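PDB 6LPH: suppressor of fused homolog from Drosophila melanogaster, which probably binds and sequesters transcription factors of RNA polymerase II, and is seen here as its N-terminal part in a complex with Fu. Local coordinates for residues P15-I21 / F77-H83; G99-E103 / C143-G149; G153-R159 / Q171-V175; C194-G198 / W229-N233; L219-T225 / V240-F244. One frame throughout, in Å; residues are numbered along the deposited sequence.

Contact 1 of 5, residues P15-I21 / F77-H83; sequences PPGLKAI and FGLSDLH
Leu-82, Phe-77 and Ile-21 carry this joint between the first turns of helix 16-28, with Pro-15 as its N-cap residue, and the loop that leaves strand 71-77 of the Sufu N-terminal domain. Leu-82 works through its backbone as much as its side chain: its O takes a hydrogen bond from Leu-18 N (3.2 Å), in the carbonyl plane and on a lone pair, and a weak one from Gly-17 N, so two amides of the opening turn share one acceptor. Its CD2 meets Ile-21 CD1 at 4.1 Å, the two side chains crossing at about a right angle. Phe-77 has CG anti to its carbonyl carbon (chi1 -61°), which turns the ring to the helix, where Leu-18 CD2 lies 3.6 Å from Phe-77 CD2. Leu-18 also packs on an aromatic side chain of the bound peptide. The Ile-21 and Phe-77 side chains run past each other in opposite directions, with Ile-21 CG2 resting 3.3 Å from Phe-77 CE2.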
# COMPACT_ATOMS: atom_id res chain seq x y z
N PRO A 15 2.72 -20.42 9.45
CA PRO A 15 1.42 -20.28 8.80
C PRO A 15 1.64 -20.16 7.30
O PRO A 15 2.41 -19.31 6.86
CB PRO A 15 0.82 -19.01 9.43
CG PRO A 15 1.83 -18.52 10.43
CD PRO A 15 3.14 -19.18 10.12
N PRO A 16 0.97 -21.03 6.52
CA PRO A 16 1.32 -21.29 5.12
C PRO A 16 1.09 -20.12 4.18
O PRO A 16 1.86 -19.94 3.22
CB PRO A 16 0.44 -22.49 4.73
CG PRO A 16 -0.33 -22.87 5.94
CD PRO A 16 -0.21 -21.79 6.96
N GLY A 17 0.03 -19.34 4.42
CA GLY A 17 -0.21 -18.15 3.61
C GLY A 17 0.85 -17.11 3.89
O GLY A 17 1.47 -16.55 2.97
N LEU A 18 1.07 -16.83 5.17
CA LEU A 18 2.11 -15.86 5.58
C LEU A 18 3.47 -16.28 4.98
O LEU A 18 4.15 -15.49 4.34
CB LEU A 18 2.16 -15.80 7.10
CG LEU A 18 2.58 -14.55 7.90
CD1 LEU A 18 3.09 -15.06 9.24
CD2 LEU A 18 3.60 -13.67 7.24
N LYS A 19 3.84 -17.56 5.14
CA LYS A 19 5.14 -18.06 4.64
C LYS A 19 5.32 -17.86 3.12
O LYS A 19 6.41 -17.46 2.66
CB LYS A 19 5.36 -19.54 5.04
CG LYS A 19 6.73 -20.10 4.63
CD LYS A 19 6.90 -21.58 4.98
CE LYS A 19 8.38 -21.96 4.97
NZ LYS A 19 9.02 -21.60 3.68
N ALA A 20 4.27 -18.14 2.33
CA ALA A 20 4.31 -17.94 0.86
C ALA A 20 4.60 -16.49 0.47
O ALA A 20 5.41 -16.20 -0.41
CB ALA A 20 3.00 -18.37 0.23
N ILE A 21 3.92 -15.57 1.16
CA ILE A 21 4.12 -14.16 0.88
C ILE A 21 5.54 -13.73 1.27
O ILE A 21 6.22 -13.08 0.48
CB ILE A 21 3.04 -13.29 1.58
CG1 ILE A 21 1.64 -13.63 0.97
CG2 ILE A 21 3.36 -11.80 1.40
CD1 ILE A 21 0.47 -13.08 1.78
N PHE A 77 -0.43 -7.81 5.28
CA PHE A 77 -0.69 -9.24 5.52
C PHE A 77 -1.94 -9.31 6.35
O PHE A 77 -1.96 -8.83 7.51
CB PHE A 77 0.43 -9.88 6.35
CG PHE A 77 1.79 -9.83 5.71
CD1 PHE A 77 2.56 -8.67 5.75
CD2 PHE A 77 2.34 -10.98 5.13
CE1 PHE A 77 3.84 -8.63 5.18
CE2 PHE A 77 3.62 -10.95 4.59
CZ PHE A 77 4.37 -9.77 4.61
N GLY A 78 -2.98 -9.92 5.78
CA GLY A 78 -4.23 -10.15 6.50
C GLY A 78 -5.48 -10.20 5.65
O GLY A 78 -6.45 -10.80 6.09
N LEU A 79 -5.47 -9.56 4.47
CA LEU A 79 -6.63 -9.62 3.54
C LEU A 79 -6.69 -10.98 2.84
O LEU A 79 -7.78 -11.45 2.48
CB LEU A 79 -6.60 -8.46 2.51
CG LEU A 79 -6.82 -7.08 3.19
CD1 LEU A 79 -6.40 -5.97 2.27
CD2 LEU A 79 -8.30 -6.95 3.43
N SER A 80 -5.53 -11.59 2.66
CA SER A 80 -5.47 -12.98 2.18
C SER A 80 -5.49 -13.95 3.38
O SER A 80 -5.46 -13.51 4.55
CB SER A 80 -4.22 -13.19 1.33
OG SER A 80 -3.05 -13.12 2.13
N ASP A 81 -5.58 -15.25 3.11
CA ASP A 81 -5.68 -16.23 4.18
C ASP A 81 -4.28 -16.63 4.64
O ASP A 81 -3.68 -17.56 4.08
CB ASP A 81 -6.49 -17.45 3.72
CG ASP A 81 -6.65 -18.50 4.81
OD1 ASP A 81 -7.21 -19.58 4.53
OD2 ASP A 81 -6.20 -18.26 5.95
N LEU A 82 -3.76 -15.92 5.65
CA LEU A 82 -2.43 -16.19 6.20
C LEU A 82 -2.31 -17.57 6.87
O LEU A 82 -1.23 -18.16 6.91
CB LEU A 82 -2.09 -15.13 7.25
CG LEU A 82 -2.08 -13.65 6.76
CD1 LEU A 82 -1.71 -12.67 7.91
CD2 LEU A 82 -1.15 -13.49 5.56
N HIS A 83 -3.40 -18.07 7.43
CA HIS A 83 -3.31 -19.18 8.37
C HIS A 83 -3.87 -20.48 7.90
O HIS A 83 -3.38 -21.51 8.29
CB HIS A 83 -3.94 -18.80 9.69
CG HIS A 83 -3.35 -17.56 10.30
ND1 HIS A 83 -2.22 -17.58 11.03
CD2 HIS A 83 -3.80 -16.25 10.28
CE1 HIS A 83 -1.95 -16.33 11.46
NE2 HIS A 83 -2.91 -15.51 10.99

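Contact 2 of 5, residues G99-E103 / C143-G149; sequences GMGFE and CFQTGNG
Met-100 reaches across to the C-terminal end of helix 131-146 and makes a Met-aromatic contact there, joining the corner at 99-101 within strand 97-109 of the mixed sheet to a helix packed beside it. Its SD lies 3.8 Å from Phe-144 CD1, oblique to the ring at 65° off the normal, and 4.0 Å from Cys-143 CB. The methyl carbon goes further: CE sits 3.6 Å from Cys-143 O and 3.7 Å from Gly-147 O, an apolar tip set among backbone carbonyls of the turn that ends the helix. A bend at chi3 (84°) swings CE away from the line of the chain and in among them. Cys-143 O already takes a helical bond from Gly-147 N, the residue that leaves the helix with positive phi.

The second aromatic, Phe-102, occupies the strand just beyond the corner. Its CE2 approaches Gly-149 CA to 3.5 Å, with no side chain on that residue to intervene. The same ring also receives a sulfur at its edge, Cys-143 SG standing 3.9 Å from Phe-102 CZ and 82° off the ring normal. Further out, the two rings are positioned by their surroundings: Leu-79 touches both Phe-102 and Phe-144, Tyr-44 meets Phe-144 edge-to-face, and Asp-192 and Cys-194 of strand 189-199 touch Phe-102. Backbone hydrogen bonds from Gly-101 and Glu-103 to Asp-192 fix the strand on either side of Phe-102.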
# COMPACT_ATOMS: atom_id res chain seq x y z
N GLY A 99 -8.45 -16.12 1.10
CA GLY A 99 -9.18 -15.07 1.83
C GLY A 99 -9.88 -14.19 0.82
O GLY A 99 -10.55 -14.70 -0.08
N MET A 100 -9.71 -12.87 0.95
CA MET A 100 -10.25 -11.95 -0.06
C MET A 100 -9.52 -12.04 -1.41
O MET A 100 -10.01 -11.52 -2.41
CB MET A 100 -10.32 -10.50 0.45
CG MET A 100 -11.24 -10.37 1.66
SD MET A 100 -11.82 -8.68 1.91
CE MET A 100 -13.22 -8.64 0.78
N GLY A 101 -8.37 -12.70 -1.46
CA GLY A 101 -7.71 -13.01 -2.74
C GLY A 101 -6.68 -11.97 -3.16
O GLY A 101 -6.16 -12.00 -4.29
N PHE A 102 -6.39 -11.05 -2.24
CA PHE A 102 -5.38 -10.04 -2.50
C PHE A 102 -4.75 -9.50 -1.21
O PHE A 102 -5.28 -9.76 -0.12
CB PHE A 102 -6.00 -8.88 -3.33
CG PHE A 102 -6.97 -8.03 -2.55
CD1 PHE A 102 -6.55 -6.87 -1.93
CD2 PHE A 102 -8.30 -8.42 -2.43
CE1 PHE A 102 -7.44 -6.08 -1.21
CE2 PHE A 102 -9.19 -7.65 -1.70
CZ PHE A 102 -8.76 -6.49 -1.10
N GLU A 103 -3.60 -8.82 -1.35
CA GLU A 103 -3.08 -7.95 -0.30
C GLU A 103 -2.86 -6.59 -0.91
O GLU A 103 -2.78 -6.45 -2.14
CB GLU A 103 -1.77 -8.47 0.34
CG GLU A 103 -1.93 -9.81 1.11
CD GLU A 103 -2.67 -9.71 2.44
OE1 GLU A 103 -3.08 -8.58 2.89
OE2 GLU A 103 -2.82 -10.78 3.08
N CYS A 143 -12.76 -2.90 2.99
CA CYS A 143 -12.98 -4.16 2.27
C CYS A 143 -13.71 -5.23 3.11
O CYS A 143 -14.64 -5.88 2.61
CB CYS A 143 -11.66 -4.71 1.71
SG CYS A 143 -11.00 -3.66 0.41
N PHE A 144 -13.30 -5.40 4.37
CA PHE A 144 -13.96 -6.37 5.27
C PHE A 144 -15.42 -5.99 5.49
O PHE A 144 -16.32 -6.83 5.43
CB PHE A 144 -13.25 -6.49 6.63
CG PHE A 144 -12.07 -7.44 6.65
CD1 PHE A 144 -11.29 -7.66 5.54
CD2 PHE A 144 -11.72 -8.11 7.84
CE1 PHE A 144 -10.20 -8.53 5.57
CE2 PHE A 144 -10.63 -8.97 7.88
CZ PHE A 144 -9.87 -9.19 6.74
N GLN A 145 -15.66 -4.71 5.75
CA GLN A 145 -16.98 -4.27 6.13
C GLN A 145 -17.96 -4.24 4.97
O GLN A 145 -19.15 -4.52 5.17
CB GLN A 145 -16.91 -2.93 6.85
CG GLN A 145 -16.32 -3.12 8.25
CD GLN A 145 -15.88 -1.83 8.92
OE1 GLN A 145 -15.96 -0.74 8.34
NE2 GLN A 145 -15.39 -1.95 10.16
N THR A 146 -17.49 -3.95 3.76
CA THR A 146 -18.40 -4.00 2.62
C THR A 146 -18.42 -5.37 1.90
O THR A 146 -19.38 -5.70 1.20
CB THR A 146 -18.13 -2.88 1.60
OG1 THR A 146 -16.84 -3.06 1.03
CG2 THR A 146 -18.20 -1.48 2.25
N GLY A 147 -17.35 -6.16 2.07
CA GLY A 147 -17.25 -7.45 1.39
C GLY A 147 -16.79 -7.38 -0.06
O GLY A 147 -16.61 -8.42 -0.68
N ASN A 148 -16.60 -6.18 -0.61
CA ASN A 148 -16.01 -6.04 -1.95
C ASN A 148 -14.48 -6.14 -1.88
O ASN A 148 -13.85 -5.43 -1.10
CB ASN A 148 -16.36 -4.69 -2.67
CG ASN A 148 -17.67 -4.04 -2.22
OD1 ASN A 148 -18.71 -4.69 -2.09
ND2 ASN A 148 -17.62 -2.72 -2.04
N GLY A 149 -13.90 -7.03 -2.68
CA GLY A 149 -12.46 -7.08 -2.89
C GLY A 149 -12.08 -5.96 -3.87
O GLY A 149 -12.94 -5.22 -4.34

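Contact 3 of 5, residues G153-R159 / Q171-V175; sequences GDNIPWR and QNLLV
With CG anti to the carbonyl carbon in both Ile-156 (CG1, chi1 -53°) and Leu-173 (chi1 -57°), the two side chains meet on one face of an antiparallel ladder, CB to CB at 4.0 Å between Ile-156 and Leu-173. The two residues are a hydrogen-bonded antiparallel pair: Ile-156 N gives a nearly straight bond to Leu-173 O (2.8 Å, 170°), and Leu-173 N returns one to Ile-156 O. Beyond the ladder the loop residues stay bonded to the strand: Val-175 N to Asp-154 O, and Gly-153 N to Val-175 O at 2.7 Å. On the other face Leu-174 CD2 presses against Asn-155 CB at 3.4 Å. Past the inverse gamma turn centred on Pro-157, Leu-173 CD1 approaches the Trp-158 indole obliquely, 4.3 Å from Trp-158 CG. The short strand 155-156 thus borders the sheet outside strand 172-186, whose far neighbour is strand 189-199; helix 131-146 packs on Trp-158 and Leu-173, while helix 201-219 lies against Asn-155 and Asn-172.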
# COMPACT_ATOMS: atom_id res chain seq x y z
N GLY A 153 -7.64 -1.54 -11.82
CA GLY A 153 -8.47 -0.59 -12.52
C GLY A 153 -9.53 0.06 -11.63
O GLY A 153 -10.07 1.07 -12.02
N ASP A 154 -9.80 -0.51 -10.45
CA ASP A 154 -10.82 0.02 -9.54
C ASP A 154 -10.39 1.38 -9.02
O ASP A 154 -9.18 1.74 -9.06
CB ASP A 154 -11.07 -0.91 -8.32
CG ASP A 154 -11.92 -2.13 -8.66
OD1 ASP A 154 -12.08 -3.02 -7.78
OD2 ASP A 154 -12.41 -2.23 -9.80
N ASN A 155 -11.37 2.13 -8.53
CA ASN A 155 -11.06 3.38 -7.84
C ASN A 155 -11.67 3.32 -6.45
O ASN A 155 -12.64 2.61 -6.23
CB ASN A 155 -11.60 4.60 -8.63
CG ASN A 155 -13.12 4.62 -8.75
OD1 ASN A 155 -13.71 4.14 -9.75
ND2 ASN A 155 -13.77 5.18 -7.76
N ILE A 156 -11.11 4.07 -5.51
CA ILE A 156 -11.69 4.17 -4.20
C ILE A 156 -11.88 5.66 -3.91
O ILE A 156 -10.89 6.39 -3.75
CB ILE A 156 -10.81 3.52 -3.10
CG1 ILE A 156 -10.45 2.07 -3.46
CG2 ILE A 156 -11.53 3.65 -1.75
CD1 ILE A 156 -9.42 1.39 -2.57
N PRO A 157 -13.15 6.12 -3.85
CA PRO A 157 -13.39 7.54 -3.60
C PRO A 157 -13.26 7.83 -2.11
O PRO A 157 -14.26 8.03 -1.41
CB PRO A 157 -14.83 7.76 -4.09
CG PRO A 157 -15.49 6.42 -4.01
CD PRO A 157 -14.40 5.37 -4.11
N TRP A 158 -12.00 7.83 -1.67
CA TRP A 158 -11.59 8.02 -0.28
C TRP A 158 -11.97 9.36 0.28
O TRP A 158 -12.35 9.49 1.46
CB TRP A 158 -10.08 7.85 -0.20
CG TRP A 158 -9.57 7.42 1.15
CD1 TRP A 158 -8.66 8.08 1.96
CD2 TRP A 158 -9.92 6.20 1.88
NE1 TRP A 158 -8.40 7.37 3.10
CE2 TRP A 158 -9.14 6.24 3.14
CE3 TRP A 158 -10.76 5.11 1.64
CZ2 TRP A 158 -9.22 5.23 4.10
CZ3 TRP A 158 -10.83 4.09 2.62
CH2 TRP A 158 -10.08 4.15 3.81
N ARG A 159 -11.87 10.37 -0.57
CA ARG A 159 -12.25 11.76 -0.23
C ARG A 159 -11.54 12.36 0.98
O ARG A 159 -12.16 13.08 1.75
CB ARG A 159 -13.79 11.91 -0.04
CG ARG A 159 -14.62 11.47 -1.23
CD ARG A 159 -14.27 12.27 -2.48
NE ARG A 159 -15.21 11.98 -3.54
CZ ARG A 159 -15.12 12.44 -4.79
NH1 ARG A 159 -14.09 13.21 -5.16
NH2 ARG A 159 -16.04 12.08 -5.67
N GLN A 171 -6.21 12.72 -2.53
CA GLN A 171 -7.34 12.40 -1.63
C GLN A 171 -8.11 11.16 -2.00
O GLN A 171 -9.13 10.87 -1.37
CB GLN A 171 -8.47 13.43 -1.74
CG GLN A 171 -8.12 14.84 -2.03
CD GLN A 171 -7.65 15.44 -0.79
OE1 GLN A 171 -6.64 14.99 -0.28
NE2 GLN A 171 -8.38 16.40 -0.25
N ASN A 172 -7.69 10.48 -3.06
CA ASN A 172 -8.44 9.34 -3.59
C ASN A 172 -7.46 8.35 -4.13
O ASN A 172 -6.25 8.65 -4.21
CB ASN A 172 -9.42 9.82 -4.70
CG ASN A 172 -10.46 10.80 -4.17
OD1 ASN A 172 -10.37 12.02 -4.41
ND2 ASN A 172 -11.45 10.30 -3.47
N LEU A 173 -7.95 7.16 -4.49
CA LEU A 173 -7.07 6.06 -4.80
C LEU A 173 -7.50 5.38 -6.06
O LEU A 173 -8.69 5.27 -6.31
CB LEU A 173 -7.12 4.98 -3.69
CG LEU A 173 -6.77 5.57 -2.33
CD1 LEU A 173 -7.25 4.68 -1.21
CD2 LEU A 173 -5.26 5.83 -2.28
N LEU A 174 -6.53 4.92 -6.85
CA LEU A 174 -6.82 3.91 -7.91
C LEU A 174 -6.09 2.68 -7.53
O LEU A 174 -5.17 2.75 -6.72
CB LEU A 174 -6.38 4.35 -9.33
CG LEU A 174 -6.96 5.68 -9.83
CD1 LEU A 174 -6.53 6.00 -11.28
CD2 LEU A 174 -8.48 5.62 -9.69
N VAL A 175 -6.49 1.54 -8.13
CA VAL A 175 -5.90 0.23 -7.84
C VAL A 175 -5.20 -0.33 -9.09
O VAL A 175 -5.81 -0.46 -10.15
CB VAL A 175 -6.94 -0.78 -7.32
CG1 VAL A 175 -6.28 -2.14 -6.99
CG2 VAL A 175 -7.65 -0.22 -6.10

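Contact 4 of 5, residues C194-G198 / W229-N233; sequences CQIVG and WLVTN
Val-197 lays its CG2 against Leu-230 CB at 3.8 Å, the two side chains crossing at about a right angle, and this apolar patch lies amid polar links that tie strand 189-199 to the loop 229-233. To one side is Gln-195. Its chain is extended from the backbone (chi1 -175°, chi2 179°), and that length carries NE2 to Trp-229 O, 2.9 Å away in a bond of 172°. The acceptor lies within the amide plane of Gln-195, while the donor is tilted from the carbonyl plane of Trp-229. The other end of the amide is held as well, since OE1 accepts from Arg-107 NE, so the rotation of the group is fixed from both ends. Farther along the strand, Gly-198 N donates to Thr-232 OG1 at 3.0 Å, again almost straight.

A water completes the join. It lies 2.7 Å from Ile-196 O, 3.0 Å from Leu-230 O and 2.8 Å from Thr-232 OG1, and so links the strand's backbone with both backbone and hydroxyl of the loop. Thr-232 OG1 therefore has two partners, one a peptide N-H and one the water. Leu-230 also packs on Leu-216 and Leu-219 of helix 201-219. Strand 189-199 is paired on both sides in the mixed sheet, and the irregular loop lies against it through side-chain bonds and a bridging water, a loop-over-sheet packing within the Sufu domain.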
# COMPACT_ATOMS: atom_id res chain seq x y z
N CYS A 194 -2.47 -5.88 -4.90
CA CYS A 194 -3.20 -4.72 -5.40
C CYS A 194 -2.52 -3.46 -4.90
O CYS A 194 -2.59 -3.12 -3.70
CB CYS A 194 -4.66 -4.76 -4.93
SG CYS A 194 -5.55 -6.06 -5.80
N GLN A 195 -1.85 -2.76 -5.81
CA GLN A 195 -1.13 -1.56 -5.43
C GLN A 195 -2.04 -0.35 -5.48
O GLN A 195 -2.63 -0.00 -6.52
CB GLN A 195 0.09 -1.32 -6.32
CG GLN A 195 0.94 -0.13 -5.88
CD GLN A 195 2.15 0.05 -6.76
OE1 GLN A 195 2.97 -0.87 -6.90
NE2 GLN A 195 2.26 1.21 -7.37
N ILE A 196 -2.14 0.31 -4.34
CA ILE A 196 -2.92 1.51 -4.20
C ILE A 196 -2.10 2.68 -4.76
O ILE A 196 -0.88 2.75 -4.55
CB ILE A 196 -3.34 1.64 -2.71
CG1 ILE A 196 -4.70 0.98 -2.48
CG2 ILE A 196 -3.58 3.05 -2.27
CD1 ILE A 196 -4.97 -0.26 -3.27
N VAL A 197 -2.76 3.57 -5.51
CA VAL A 197 -2.09 4.75 -6.13
C VAL A 197 -2.89 6.00 -5.78
O VAL A 197 -4.06 6.08 -6.10
CB VAL A 197 -2.00 4.62 -7.67
CG1 VAL A 197 -1.28 5.82 -8.32
CG2 VAL A 197 -1.30 3.34 -8.05
N GLY A 198 -2.25 6.98 -5.13
CA GLY A 198 -2.95 8.22 -4.79
C GLY A 198 -3.15 9.05 -6.04
O GLY A 198 -2.25 9.14 -6.88
N TRP A 229 6.21 2.42 -12.33
CA TRP A 229 5.69 1.66 -11.20
C TRP A 229 4.69 2.38 -10.35
O TRP A 229 4.39 1.92 -9.24
CB TRP A 229 6.82 1.18 -10.31
CG TRP A 229 7.62 0.04 -10.88
CD1 TRP A 229 7.62 -0.45 -12.19
CD2 TRP A 229 8.63 -0.74 -10.17
NE1 TRP A 229 8.53 -1.47 -12.32
CE2 TRP A 229 9.17 -1.70 -11.15
CE3 TRP A 229 9.13 -0.74 -8.87
CZ2 TRP A 229 10.16 -2.62 -10.81
CZ3 TRP A 229 10.12 -1.68 -8.53
CH2 TRP A 229 10.63 -2.59 -9.48
N LEU A 230 4.18 3.50 -10.86
CA LEU A 230 3.06 4.23 -10.23
C LEU A 230 3.34 4.57 -8.76
O LEU A 230 2.58 4.25 -7.87
CB LEU A 230 1.74 3.45 -10.40
CG LEU A 230 1.23 3.36 -11.85
CD1 LEU A 230 0.11 2.33 -12.02
CD2 LEU A 230 0.80 4.73 -12.38
N VAL A 231 4.48 5.22 -8.53
CA VAL A 231 4.83 5.66 -7.21
C VAL A 231 3.97 6.88 -6.87
O VAL A 231 3.82 7.80 -7.69
CB VAL A 231 6.33 6.01 -7.13
CG1 VAL A 231 6.69 6.71 -5.81
CG2 VAL A 231 7.16 4.74 -7.34
N THR A 232 3.41 6.88 -5.67
CA THR A 232 2.65 8.06 -5.20
C THR A 232 3.54 9.11 -4.55
O THR A 232 4.28 8.80 -3.60
CB THR A 232 1.60 7.62 -4.17
OG1 THR A 232 0.72 6.67 -4.78
CG2 THR A 232 0.79 8.83 -3.63
N ASN A 233 3.48 10.36 -5.06
CA ASN A 233 4.20 11.49 -4.49
C ASN A 233 3.19 12.45 -3.84
O ASN A 233 2.43 13.11 -4.54
CB ASN A 233 5.02 12.22 -5.58
CG ASN A 233 5.54 13.57 -5.11
OD1 ASN A 233 5.67 13.83 -3.92
ND2 ASN A 233 5.81 14.47 -6.08
O HOH W 1 1.46 3.96 -5.09

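Contact 5 of 5, residues L219-T225 / V240-F244; sequences LRQDMQT and VFELF
An Asx turn at Asp-222, following a type I beta turn from Leu-219 to Asp-222, shapes the loop that helix 240-243 packs against. Asp-222 OD2 accepts from Gln-224 N (2.8 Å, 162°) on its anti lone pair, and from Gln-224 NE2 from above the carboxylate plane. Both donors use OD2; Asp-222 OD1 lies by the residue that follows the helix, 3.5 Å from Phe-244 CZ, carboxylate and ring planes 43° apart. Deeper in, Thr-225 has its hydroxyl set between backbone N and carbonyl carbon (chi1 54°), where OG1 donates to Leu-219 O at 2.7 Å. That rotation sends CG2 toward the helix, 3.7 Å from Leu-243 CD1 and 4.1 Å from Val-240 CA. Leu-219 CD2 meets Val-240 CB at 4.0 Å, the side chains crossing at about a right angle. Outside the pair, Glu-203 of helix 201-219 receives the Val-240 N-H, a further tie for the short helix. No hydrogen bond joins 219-225 to 240-244; polar groups are spent on holding the loop in shape, and what crosses is methyl and ring packing, with a carboxylate oxygen set obliquely by Phe-244 CZ, where the slightly positive aromatic hydrogen would probably suit it.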
# COMPACT_ATOMS: atom_id res chain seq x y z
N LEU A 219 -0.78 7.94 -16.17
CA LEU A 219 0.13 8.20 -15.05
C LEU A 219 1.52 7.56 -15.20
O LEU A 219 2.53 8.15 -14.79
CB LEU A 219 -0.51 7.76 -13.72
CG LEU A 219 -1.80 8.49 -13.28
CD1 LEU A 219 -2.46 7.76 -12.12
CD2 LEU A 219 -1.50 9.93 -12.89
N ARG A 220 1.55 6.38 -15.81
CA ARG A 220 2.79 5.62 -15.97
C ARG A 220 3.77 6.23 -16.95
O ARG A 220 4.94 5.82 -16.97
CB ARG A 220 2.50 4.20 -16.49
CG ARG A 220 2.03 3.20 -15.48
CD ARG A 220 1.76 1.85 -16.17
NE ARG A 220 1.16 0.87 -15.25
CZ ARG A 220 -0.09 0.40 -15.29
NH1 ARG A 220 -0.96 0.80 -16.22
NH2 ARG A 220 -0.51 -0.48 -14.38
N GLN A 221 3.30 7.18 -17.75
CA GLN A 221 4.01 7.69 -18.92
C GLN A 221 5.13 8.66 -18.57
O GLN A 221 6.03 8.88 -19.37
CB GLN A 221 3.02 8.46 -19.80
CG GLN A 221 2.99 8.04 -21.24
CD GLN A 221 2.10 6.84 -21.45
OE1 GLN A 221 0.99 6.97 -21.97
NE2 GLN A 221 2.56 5.67 -21.02
N ASP A 222 5.04 9.29 -17.41
CA ASP A 222 6.05 10.25 -17.01
C ASP A 222 6.43 10.04 -15.56
O ASP A 222 5.58 9.67 -14.76
CB ASP A 222 5.54 11.68 -17.22
CG ASP A 222 6.67 12.70 -17.22
OD1 ASP A 222 7.15 13.07 -18.32
OD2 ASP A 222 7.12 13.10 -16.12
N MET A 223 7.70 10.30 -15.23
CA MET A 223 8.14 10.30 -13.85
C MET A 223 7.35 11.24 -12.94
O MET A 223 7.05 10.90 -11.79
CB MET A 223 9.61 10.70 -13.77
CG MET A 223 10.47 9.54 -13.42
SD MET A 223 10.43 9.18 -11.65
CE MET A 223 12.13 8.63 -11.68
N GLN A 224 7.00 12.41 -13.45
CA GLN A 224 6.27 13.42 -12.66
C GLN A 224 4.93 12.88 -12.12
O GLN A 224 4.47 13.31 -11.07
CB GLN A 224 6.02 14.68 -13.49
CG GLN A 224 7.29 15.35 -13.98
CD GLN A 224 7.02 16.54 -14.90
OE1 GLN A 224 6.66 17.64 -14.44
NE2 GLN A 224 7.21 16.34 -16.20
N THR A 225 4.33 11.92 -12.82
CA THR A 225 3.04 11.37 -12.38
C THR A 225 3.11 9.94 -11.79
O THR A 225 2.07 9.32 -11.52
CB THR A 225 1.99 11.44 -13.52
OG1 THR A 225 2.52 10.81 -14.69
CG2 THR A 225 1.65 12.90 -13.85
N VAL A 240 -2.35 14.68 -14.12
CA VAL A 240 -1.87 14.26 -15.43
C VAL A 240 -2.53 15.07 -16.54
O VAL A 240 -1.91 15.38 -17.56
CB VAL A 240 -2.07 12.74 -15.63
CG1 VAL A 240 -3.56 12.39 -15.78
CG2 VAL A 240 -1.24 12.23 -16.80
N PHE A 241 -3.81 15.40 -16.34
CA PHE A 241 -4.56 16.16 -17.33
C PHE A 241 -4.07 17.62 -17.41
O PHE A 241 -4.18 18.25 -18.47
CB PHE A 241 -6.07 16.10 -17.02
CG PHE A 241 -6.61 14.69 -16.98
CD1 PHE A 241 -7.07 14.14 -15.79
CD2 PHE A 241 -6.62 13.91 -18.14
CE1 PHE A 241 -7.54 12.84 -15.75
CE2 PHE A 241 -7.09 12.61 -18.10
CZ PHE A 241 -7.56 12.07 -16.91
N GLU A 242 -3.58 18.16 -16.29
CA GLU A 242 -2.94 19.49 -16.29
C GLU A 242 -1.57 19.42 -16.96
O GLU A 242 -1.21 20.31 -17.73
CB GLU A 242 -2.75 20.05 -14.87
CG GLU A 242 -4.01 20.46 -14.15
CD GLU A 242 -3.74 20.83 -12.70
OE1 GLU A 242 -3.73 19.92 -11.84
OE2 GLU A 242 -3.54 22.03 -12.43
N LEU A 243 -0.79 18.38 -16.66
CA LEU A 243 0.58 18.29 -17.20
C LEU A 243 0.60 17.95 -18.68
O LEU A 243 1.45 18.45 -19.44
CB LEU A 243 1.43 17.28 -16.41
CG LEU A 243 1.78 17.68 -14.96
CD1 LEU A 243 2.25 16.49 -14.13
CD2 LEU A 243 2.79 18.82 -14.88
N PHE A 244 -0.32 17.08 -19.09
CA PHE A 244 -0.40 16.58 -20.44
C PHE A 244 -1.83 16.68 -20.98
O PHE A 244 -2.54 15.66 -21.08
CB PHE A 244 0.13 15.14 -20.50
CG PHE A 244 1.49 14.98 -19.90
CD1 PHE A 244 2.63 15.43 -20.57
CD2 PHE A 244 1.65 14.39 -18.64
CE1 PHE A 244 3.89 15.30 -20.00
CE2 PHE A 244 2.91 14.25 -18.08
CZ PHE A 244 4.04 14.71 -18.75

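How the contacts relate
Contacts 1 and 4 are the buried ones, while contacts 2, 3 and 5 are only partly buried. Contacts 2, 3 and 4 share the central sheet: contact 2 meets contact 4 through Glu-103 O and Cys-194 N of neighbouring strands, and contact 3 meets it through Leu-174 O and Val-197 N. Contact 1 touches contact 2 at Ser-80 and Glu-103. Contacts 1 and 5, about 35 Å apart between centres, sit on opposite sides of the chain's centre; Leu-230 connects contact 5 to contact 4. Chemistry follows position: backbone ladder at the sheet border in contact 3, side-chain and water bonds in contact 4, sulfur and ring packing in contact 2, a shared carbonyl acceptor with apolar packing at a helix start in contact 1, and packing without a crossing hydrogen bond in contact 5.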